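Local coordinates for protein carbamate kinase (Aeropyrum pernix, PDB 2E9Y) that probably catalyses the reversible transfer of a phosphoryl group between ATP and carbamate, at residues 174-179 against 224-229. Residues are numbered along the deposited sequence; the frame is centred on the assembly and turned at random.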
loop_
_atom_site.group_PDB
_atom_site.type_symbol
_atom_site.label_atom_id
_atom_site.label_comp_id
_atom_site.label_asym_id
_atom_site.label_seq_id
_atom_site.Cartn_x
_atom_site.Cartn_y
_atom_site.Cartn_z
ATOM N N VAL A 174 9.903 -9.127 9.088
ATOM C CA VAL A 174 10.874 -8.060 8.893
ATOM C C VAL A 174 10.455 -6.730 9.511
ATOM O O VAL A 174 11.266 -6.030 10.129
ATOM C CB VAL A 174 11.141 -7.850 7.387
ATOM C CG1 VAL A 174 12.115 -6.705 7.179
ATOM C CG2 VAL A 174 11.698 -9.138 6.783
ATOM N N ASP A 175 9.180 -6.399 9.361
ATOM C CA ASP A 175 8.658 -5.139 9.857
ATOM C C ASP A 175 8.006 -5.189 11.232
ATOM O O ASP A 175 7.210 -4.323 11.587
ATOM C CB ASP A 175 7.703 -4.578 8.808
ATOM C CG ASP A 175 8.424 -4.243 7.523
ATOM O OD1 ASP A 175 9.201 -3.265 7.531
ATOM O OD2 ASP A 175 8.242 -4.969 6.522
ATOM N N ARG A 176 8.377 -6.197 12.010
ATOM C CA ARG A 176 7.843 -6.368 13.355
ATOM C C ARG A 176 7.911 -5.086 14.190
ATOM O O ARG A 176 6.925 -4.710 14.830
ATOM C CB ARG A 176 8.597 -7.505 14.056
ATOM C CG ARG A 176 8.162 -7.796 15.477
ATOM C CD ARG A 176 8.800 -6.826 16.450
ATOM N NE ARG A 176 8.452 -7.138 17.830
ATOM C CZ ARG A 176 8.739 -6.356 18.864
ATOM N NH1 ARG A 176 9.381 -5.210 18.673
ATOM N NH2 ARG A 176 8.381 -6.721 20.087
ATOM N N ASP A 177 9.062 -4.416 14.182
ATOM C CA ASP A 177 9.221 -3.186 14.960
ATOM C C ASP A 177 8.234 -2.081 14.579
ATOM O O ASP A 177 7.717 -1.390 15.456
ATOM C CB ASP A 177 10.659 -2.655 14.860
ATOM C CG ASP A 177 11.656 -3.522 15.618
ATOM O OD1 ASP A 177 11.221 -4.349 16.444
ATOM O OD2 ASP A 177 12.876 -3.367 15.401
ATOM N N LEU A 178 7.968 -1.901 13.285
ATOM C CA LEU A 178 7.019 -0.871 12.863
ATOM C C LEU A 178 5.624 -1.244 13.335
ATOM O O LEU A 178 4.829 -0.386 13.703
ATOM C CB LEU A 178 7.015 -0.714 11.341
ATOM C CG LEU A 178 8.243 -0.033 10.739
ATOM C CD1 LEU A 178 8.134 -0.042 9.217
ATOM C CD2 LEU A 178 8.352 1.393 11.265
ATOM N N ILE A 179 5.324 -2.537 13.321
ATOM C CA ILE A 179 4.018 -2.991 13.765
ATOM C C ILE A 179 3.884 -2.742 15.270
ATOM O O ILE A 179 2.842 -2.283 15.739
ATOM C CB ILE A 179 3.822 -4.487 13.451
ATOM C CG1 ILE A 179 3.830 -4.684 11.926
ATOM C CG2 ILE A 179 2.510 -4.985 14.041
ATOM C CD1 ILE A 179 3.819 -6.142 11.484
ATOM N N ALA A 224 2.421 -12.886 16.208
ATOM C CA ALA A 224 1.925 -12.880 17.586
ATOM C C ALA A 224 3.054 -13.251 18.542
ATOM O O ALA A 224 3.219 -12.645 19.603
ATOM C CB ALA A 224 0.762 -13.865 17.731
ATOM N N THR A 225 3.832 -14.253 18.156
ATOM C CA THR A 225 4.953 -14.701 18.965
ATOM C C THR A 225 6.033 -13.624 19.069
ATOM O O THR A 225 6.560 -13.374 20.154
ATOM C CB THR A 225 5.571 -15.990 18.378
ATOM O OG1 THR A 225 4.635 -17.067 18.508
ATOM C CG2 THR A 225 6.863 -16.353 19.102
ATOM N N GLN A 226 6.354 -12.974 17.953
ATOM C CA GLN A 226 7.400 -11.955 17.960
ATOM C C GLN A 226 6.966 -10.647 18.656
ATOM O O GLN A 226 7.785 -9.851 19.098
ATOM C CB GLN A 226 7.832 -11.681 16.514
ATOM C CG GLN A 226 8.470 -12.903 15.849
ATOM C CD GLN A 226 9.252 -12.487 14.620
ATOM O OE1 GLN A 226 8.780 -11.779 13.743
ATOM N NE2 GLN A 226 10.480 -13.035 14.533
ATOM N N LEU A 227 5.633 -10.421 18.711
ATOM C CA LEU A 227 5.127 -9.229 19.396
ATOM C C LEU A 227 4.886 -9.496 20.885
ATOM O O LEU A 227 4.456 -8.632 21.641
ATOM C CB LEU A 227 3.788 -8.821 18.761
ATOM C CG LEU A 227 3.896 -8.164 17.385
ATOM C CD1 LEU A 227 2.522 -7.748 16.852
ATOM C CD2 LEU A 227 4.763 -6.908 17.402
ATOM N N ASN A 228 5.124 -10.752 21.297
ATOM C CA ASN A 228 4.763 -11.137 22.659
ATOM C C ASN A 228 3.275 -10.865 22.939
ATOM O O ASN A 228 2.906 -10.342 23.983
ATOM C CB ASN A 228 5.623 -10.335 23.638
ATOM C CG ASN A 228 7.084 -10.648 23.424
ATOM O OD1 ASN A 228 7.945 -9.780 23.518
ATOM N ND2 ASN A 228 7.371 -11.946 23.230
ATOM N N ALA A 229 2.430 -11.203 21.969
ATOM C CA ALA A 229 0.996 -10.984 22.093
ATOM C C ALA A 229 0.426 -11.876 23.185
ATOM O O ALA A 229 0.963 -12.947 23.474
ATOM C CB ALA A 229 0.299 -11.274 20.760
#
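R176, in the first turn of its helix, reaches over to the closing turn of the helix that ends at Q226 and grips the backbone oxygen there. R176 NE donates to Q226 O at 3.1 Å, with an N-H...O angle of 150°. A second, weak bond from R176 NH2 reaches Q226 O at 3.3 Å. The acceptor sits at the edge of the guanidinium, near its plane, whereas NE stands above the carbonyl plane, 52° out of it. The side chain gets there with CG anti to the backbone N (chi1 179°) and a bend at chi2. That course also turns R176 NH1 back to D177 OD1, 3.0 Å away, in a salt bridge that restrains the guanidinium from its other end. The aliphatic part of the arginine packs too: R176 CG lies 4.0 Å from both Q226 CB and L227 CD2. L227 CD2 also approaches R176 NE obliquely, to 3.7 Å. The other methyl of L227, CD1, meets I179 CG2 at 3.9 Å, the two side chains crossing at about a right angle. An alanine in place of R176 would probably leave Q226 O without both of these donors and D177 without its salt-bridge mate, while uncovering one flank of L227. On the acceptor side, N228 has positive phi and forms a Schellman motif, its N bonding T225 O and A229 N bonding A224 O. D175 OD1 forms a salt bridge with K94 of the second subunit, on whose side chain L178 packs. The contact thus ties the start of helix 176-185 to the end of helix 216-226, neighbours in the amino acid kinase fold. Beneath them, I179 and L227 both rest on V50 of strand 48-52, and Q226 OE1 accepts a bond from I173 N at the end of strand 170-173.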